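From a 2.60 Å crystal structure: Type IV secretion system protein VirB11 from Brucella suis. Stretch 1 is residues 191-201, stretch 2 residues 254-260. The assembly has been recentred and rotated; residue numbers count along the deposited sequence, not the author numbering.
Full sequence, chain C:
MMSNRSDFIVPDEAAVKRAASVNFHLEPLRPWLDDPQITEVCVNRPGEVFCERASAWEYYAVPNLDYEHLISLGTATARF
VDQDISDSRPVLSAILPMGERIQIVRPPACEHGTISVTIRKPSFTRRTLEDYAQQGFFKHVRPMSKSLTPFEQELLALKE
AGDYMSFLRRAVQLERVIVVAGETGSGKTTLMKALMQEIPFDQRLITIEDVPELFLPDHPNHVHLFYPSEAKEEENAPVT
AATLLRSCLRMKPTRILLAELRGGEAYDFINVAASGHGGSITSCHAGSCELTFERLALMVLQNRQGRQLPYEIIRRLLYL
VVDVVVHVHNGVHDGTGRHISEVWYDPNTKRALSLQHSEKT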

ATOM      1  N   LEU C 191      33.334   0.857  25.647  1.00 36.73           N
ATOM      2  CA  LEU C 191      32.778  -0.421  26.090  1.00 36.66           C
ATOM      3  C   LEU C 191      32.884  -1.476  24.982  1.00 36.91           C
ATOM      4  O   LEU C 191      33.241  -2.631  25.231  1.00 36.84           O
ATOM      5  CB  LEU C 191      31.329  -0.262  26.549  1.00 36.47           C
ATOM      6  CG  LEU C 191      30.605  -1.530  27.010  1.00 36.43           C
ATOM      7  CD1 LEU C 191      31.343  -2.213  28.164  1.00 36.34           C
ATOM      8  CD2 LEU C 191      29.173  -1.208  27.400  1.00 35.91           C
ATOM      9  N   MET C 192      32.584  -1.067  23.758  1.00 37.14           N
ATOM     10  CA  MET C 192      32.688  -1.950  22.602  1.00 37.66           C
ATOM     11  C   MET C 192      34.112  -2.502  22.501  1.00 37.53           C
ATOM     12  O   MET C 192      34.303  -3.703  22.278  1.00 37.41           O
ATOM     13  CB  MET C 192      32.243  -1.214  21.328  1.00 37.58           C
ATOM     14  CG  MET C 192      32.257  -2.027  20.048  1.00 38.60           C
ATOM     15  SD  MET C 192      31.185  -1.375  18.722  1.00 41.41           S
ATOM     16  CE  MET C 192      31.493   0.392  18.832  1.00 39.77           C
ATOM     17  N   LYS C 193      35.099  -1.633  22.701  1.00 37.47           N
ATOM     18  CA  LYS C 193      36.507  -2.046  22.705  1.00 37.44           C
ATOM     19  C   LYS C 193      36.845  -2.970  23.876  1.00 37.21           C
ATOM     20  O   LYS C 193      37.637  -3.900  23.721  1.00 37.25           O
ATOM     21  CB  LYS C 193      37.442  -0.835  22.703  1.00 37.57           C
ATOM     22  CG  LYS C 193      37.491  -0.098  21.378  1.00 38.65           C
ATOM     23  CD  LYS C 193      38.841   0.567  21.142  1.00 40.36           C
ATOM     24  CE  LYS C 193      38.936   1.921  21.822  1.00 41.87           C
ATOM     25  NZ  LYS C 193      40.076   2.721  21.294  1.00 42.50           N
ATOM     26  N   ALA C 194      36.246  -2.711  25.035  1.00 36.87           N
ATOM     27  CA  ALA C 194      36.417  -3.587  26.188  1.00 36.63           C
ATOM     28  C   ALA C 194      35.873  -4.974  25.878  1.00 36.47           C
ATOM     29  O   ALA C 194      36.490  -5.974  26.215  1.00 36.52           O
ATOM     30  CB  ALA C 194      35.733  -3.004  27.415  1.00 36.58           C
ATOM     31  N   LEU C 195      34.717  -5.023  25.228  1.00 36.53           N
ATOM     32  CA  LEU C 195      34.079  -6.289  24.864  1.00 36.48           C
ATOM     33  C   LEU C 195      34.856  -7.062  23.803  1.00 36.61           C
ATOM     34  O   LEU C 195      34.852  -8.295  23.791  1.00 36.69           O
ATOM     35  CB  LEU C 195      32.639  -6.063  24.389  1.00 36.30           C
ATOM     36  CG  LEU C 195      31.599  -5.612  25.417  1.00 35.85           C
ATOM     37  CD1 LEU C 195      30.295  -5.266  24.728  1.00 35.11           C
ATOM     38  CD2 LEU C 195      31.374  -6.663  26.496  1.00 35.13           C
ATOM     39  N   MET C 196      35.519  -6.330  22.914  1.00 36.83           N
ATOM     40  CA  MET C 196      36.330  -6.926  21.858  1.00 36.92           C
ATOM     41  C   MET C 196      37.567  -7.624  22.407  1.00 37.05           C
ATOM     42  O   MET C 196      38.065  -8.576  21.799  1.00 37.23           O
ATOM     43  CB  MET C 196      36.723  -5.870  20.830  1.00 36.91           C
ATOM     44  CG  MET C 196      35.691  -5.637  19.736  1.00 37.03           C
ATOM     45  SD  MET C 196      35.746  -3.984  18.991  1.00 37.64           S
ATOM     46  CE  MET C 196      37.477  -3.790  18.614  1.00 36.94           C
ATOM     47  N   GLN C 197      38.056  -7.160  23.553  1.00 37.16           N
ATOM     48  CA  GLN C 197      39.202  -7.793  24.200  1.00 37.32           C
ATOM     49  C   GLN C 197      38.853  -9.180  24.743  1.00 37.25           C
ATOM     50  O   GLN C 197      39.734  -9.967  25.064  1.00 37.27           O
ATOM     51  CB  GLN C 197      39.771  -6.888  25.293  1.00 37.35           C
ATOM     52  CG  GLN C 197      40.472  -5.636  24.771  1.00 38.28           C
ATOM     53  CD  GLN C 197      41.580  -5.944  23.769  1.00 39.39           C
ATOM     54  OE1 GLN C 197      41.530  -5.505  22.622  1.00 39.62           O
ATOM     55  NE2 GLN C 197      42.577  -6.709  24.199  1.00 39.65           N
ATOM     56  N   GLU C 198      37.560  -9.473  24.825  1.00 37.29           N
ATOM     57  CA  GLU C 198      37.071 -10.772  25.288  1.00 37.36           C
ATOM     58  C   GLU C 198      36.972 -11.802  24.162  1.00 37.30           C
ATOM     59  O   GLU C 198      36.753 -12.986  24.421  1.00 37.33           O
ATOM     60  CB  GLU C 198      35.710 -10.630  25.977  1.00 37.31           C
ATOM     61  CG  GLU C 198      35.683  -9.679  27.168  1.00 38.05           C
ATOM     62  CD  GLU C 198      36.705 -10.020  28.244  1.00 39.37           C
ATOM     63  OE1 GLU C 198      37.300  -9.073  28.805  1.00 40.26           O
ATOM     64  OE2 GLU C 198      36.915 -11.223  28.533  1.00 39.80           O
ATOM     65  N   ILE C 199      37.110 -11.346  22.919  1.00 37.17           N
ATOM     66  CA  ILE C 199      37.171 -12.237  21.764  1.00 37.07           C
ATOM     67  C   ILE C 199      38.522 -12.960  21.774  1.00 37.15           C
ATOM     68  O   ILE C 199      39.557 -12.322  21.962  1.00 37.13           O
ATOM     69  CB  ILE C 199      36.963 -11.464  20.425  1.00 37.13           C
ATOM     70  CG1 ILE C 199      35.688 -10.614  20.485  1.00 37.07           C
ATOM     71  CG2 ILE C 199      36.917 -12.426  19.227  1.00 36.55           C
ATOM     72  CD1 ILE C 199      35.527  -9.628  19.355  1.00 36.91           C
ATOM     73  N   PRO C 200      38.513 -14.297  21.615  1.00 37.35           N
ATOM     74  CA  PRO C 200      39.749 -15.084  21.558  1.00 37.48           C
ATOM     75  C   PRO C 200      40.687 -14.557  20.481  1.00 37.79           C
ATOM     76  O   PRO C 200      40.244 -14.268  19.370  1.00 37.86           O
ATOM     77  CB  PRO C 200      39.258 -16.488  21.205  1.00 37.38           C
ATOM     78  CG  PRO C 200      37.860 -16.533  21.730  1.00 37.39           C
ATOM     79  CD  PRO C 200      37.318 -15.154  21.506  1.00 37.47           C
ATOM     80  N   PHE C 201      41.965 -14.439  20.824  1.00 38.00           N
ATOM     81  CA  PHE C 201      42.956 -13.748  20.008  1.00 38.38           C
ATOM     82  C   PHE C 201      43.275 -14.443  18.685  1.00 38.40           C
ATOM     83  O   PHE C 201      43.930 -13.862  17.817  1.00 38.44           O
ATOM     84  CB  PHE C 201      44.240 -13.539  20.814  1.00 38.62           C
ATOM     85  CG  PHE C 201      44.040 -12.732  22.072  1.00 39.51           C
ATOM     86  CD1 PHE C 201      44.783 -13.008  23.206  1.00 39.83           C
ATOM     87  CD2 PHE C 201      43.103 -11.696  22.123  1.00 40.10           C
ATOM     88  CE1 PHE C 201      44.607 -12.265  24.369  1.00 40.18           C
ATOM     89  CE2 PHE C 201      42.919 -10.953  23.285  1.00 40.00           C
ATOM     90  CZ  PHE C 201      43.672 -11.238  24.406  1.00 40.10           C
ATOM     91  N   THR C 254      35.707 -14.421  11.400  1.00 36.83           N
ATOM     92  CA  THR C 254      35.035 -15.104  12.477  1.00 36.46           C
ATOM     93  C   THR C 254      33.934 -14.171  12.992  1.00 36.32           C
ATOM     94  O   THR C 254      32.789 -14.596  13.138  1.00 36.37           O
ATOM     95  CB  THR C 254      35.999 -15.513  13.600  1.00 36.57           C
ATOM     96  OG1 THR C 254      37.234 -15.972  13.037  1.00 36.21           O
ATOM     97  CG2 THR C 254      35.389 -16.615  14.436  1.00 36.58           C
ATOM     98  N   ARG C 255      34.273 -12.910  13.257  1.00 35.76           N
ATOM     99  CA  ARG C 255      33.250 -11.901  13.547  1.00 35.75           C
ATOM    100  C   ARG C 255      33.453 -10.595  12.793  1.00 35.46           C
ATOM    101  O   ARG C 255      34.579 -10.244  12.409  1.00 35.49           O
ATOM    102  CB  ARG C 255      33.050 -11.637  15.047  1.00 36.11           C
ATOM    103  CG  ARG C 255      34.215 -11.970  15.958  1.00 37.06           C
ATOM    104  CD  ARG C 255      33.872 -13.153  16.862  1.00 38.43           C
ATOM    105  NE  ARG C 255      32.939 -12.746  17.909  1.00 39.72           N
ATOM    106  CZ  ARG C 255      32.780 -13.365  19.073  1.00 40.02           C
ATOM    107  NH1 ARG C 255      33.489 -14.439  19.374  1.00 40.17           N
ATOM    108  NH2 ARG C 255      31.902 -12.896  19.943  1.00 40.75           N
ATOM    109  N   ILE C 256      32.341  -9.896  12.580  1.00 35.01           N
ATOM    110  CA  ILE C 256      32.330  -8.596  11.929  1.00 34.51           C
ATOM    111  C   ILE C 256      32.009  -7.540  12.967  1.00 34.39           C
ATOM    112  O   ILE C 256      31.039  -7.670  13.714  1.00 34.58           O
ATOM    113  CB  ILE C 256      31.303  -8.571  10.781  1.00 34.50           C
ATOM    114  CG1 ILE C 256      31.681  -9.615   9.727  1.00 34.09           C
ATOM    115  CG2 ILE C 256      31.243  -7.200  10.142  1.00 34.18           C
ATOM    116  CD1 ILE C 256      30.517 -10.217   8.968  1.00 33.33           C
ATOM    117  N   LEU C 257      32.845  -6.511  13.022  1.00 34.31           N
ATOM    118  CA  LEU C 257      32.725  -5.471  14.027  1.00 34.13           C
ATOM    119  C   LEU C 257      32.456  -4.147  13.341  1.00 34.30           C
ATOM    120  O   LEU C 257      33.376  -3.420  12.973  1.00 34.36           O
ATOM    121  CB  LEU C 257      33.974  -5.431  14.903  1.00 33.94           C
ATOM    122  CG  LEU C 257      34.366  -6.780  15.515  1.00 34.10           C
ATOM    123  CD1 LEU C 257      35.795  -6.739  16.061  1.00 34.00           C
ATOM    124  CD2 LEU C 257      33.373  -7.217  16.591  1.00 33.91           C
ATOM    125  N   LEU C 258      31.170  -3.871  13.141  1.00 34.45           N
ATOM    126  CA  LEU C 258      30.703  -2.594  12.617  1.00 34.37           C
ATOM    127  C   LEU C 258      30.663  -1.591  13.760  1.00 34.36           C
ATOM    128  O   LEU C 258      29.932  -1.793  14.726  1.00 34.42           O
ATOM    129  CB  LEU C 258      29.296  -2.754  12.043  1.00 34.18           C
ATOM    130  CG  LEU C 258      28.828  -1.986  10.799  1.00 34.37           C
ATOM    131  CD1 LEU C 258      27.320  -1.834  10.850  1.00 34.21           C
ATOM    132  CD2 LEU C 258      29.478  -0.628  10.610  1.00 34.15           C
ATOM    133  N   ALA C 259      31.439  -0.520  13.648  1.00 34.35           N
ATOM    134  CA  ALA C 259      31.504   0.490  14.699  1.00 34.80           C
ATOM    135  C   ALA C 259      30.118   0.959  15.131  1.00 35.15           C
ATOM    136  O   ALA C 259      29.813   0.992  16.319  1.00 35.24           O
ATOM    137  CB  ALA C 259      32.353   1.671  14.259  1.00 34.90           C
ATOM    138  N   GLU C 260      29.271   1.286  14.159  1.00 35.51           N
ATOM    139  CA  GLU C 260      28.010   1.964  14.445  1.00 35.86           C
ATOM    140  C   GLU C 260      26.940   1.700  13.391  1.00 35.56           C
ATOM    141  O   GLU C 260      27.207   1.753  12.193  1.00 35.53           O
ATOM    142  CB  GLU C 260      28.250   3.468  14.555  1.00 35.94           C
ATOM    143  CG  GLU C 260      27.216   4.194  15.375  1.00 38.58           C
ATOM    144  CD  GLU C 260      27.381   5.691  15.318  1.00 41.49           C
ATOM    145  OE1 GLU C 260      26.347   6.383  15.331  1.00 43.36           O
ATOM    146  OE2 GLU C 260      28.532   6.177  15.252  1.00 42.55           O
TER

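The closest approach between the two stretches joins a methionine methyl to a main-chain oxygen: Met-192 CE lies 3.1 Å from Ala-259 O. That is short for a carbon–oxygen pair, and it is not a conventional hydrogen bond. A methyl bound to sulfur carries a slight positive polarization, so its meeting with a carbonyl oxygen is electrostatically reasonable, although at 2.60 Å resolution the exact separation deserves caution. The side chain reaches this position through chi1 and chi2 both in t, at -178° and 159°, which extend it from the helix, and a chi3 of 42° (p) that sets the terminal methyl. The sulfur stands farther off, with Met-192 SD 3.6 Å from Ala-259 O and 4.2 Å from Leu-258 O. Leu-258 itself points its CA-to-CB bond away, so its part in the contact is played by the main chain.

No hydrogen bond crosses between the stretches. The contact, which buries 305 Å² summed over both sides, therefore rests on packing. The helix containing Met-192 and Met-196 keeps its own backbone pairing, as in Met-196 N to Met-192 O at 3.0 Å. A type I turn then runs from Met-196 to Ile-199, and the hydrogen bond from Ile-199 N to Met-196 O, 3.1 Å long, closes it. This turn carries the chain to Ile-199, whose CA-to-CB bond points toward the strand.

The backbone register runs in opposite senses along the two sequences. Met-192 has Ala-259 as its nearest CA partner at 8.4 Å between CA atoms, Met-196 has Leu-257 at a CA–CA distance of 8.7 Å, and Ile-199 has Arg-255 at 9.1 Å between their CA atoms. These spacings leave room for side chains between the backbones. On the strand, alternation is plain: Arg-255 and Leu-257 point toward the first stretch, while the intervening Ile-256 is out of its reach.

Leu-257 packs against two residues. Its CD1 is 3.8 Å from Met-196 CG, an ordinary van der Waals separation, and its CD2 is 4.3 Å from Ile-199 CD1, a looser apolar contact. Leu-257 CD2 is also 4.2 Å from Met-196 CG, and Leu-257 CD1 is 4.4 Å from Ile-199 CD1, so each methyl lies near both neighbours. Met-196 directs its CA-to-CB bond sideways, yet the end of its side chain comes nearer the strand, with chi1 at -86° and chi2 at 154°.

Arg-255 contributes mainly carbon surface and a guanidinium face. Ile-199 CG2 lies 3.9 Å from Arg-255 CD, and Ile-199 CG1 sits over one face of the guanidinium, where a planar group can accept apolar packing without losing its in-plane hydrogen bonds. Those bonds are made outside this contact: NE and NH2 are satisfied elsewhere in the structure. Pro-200 adds a marginal contact, with its CD 4.4 Å from Arg-255 NH1. The arginine's chi1 of 24° and chi2 of -112° both fall between wells.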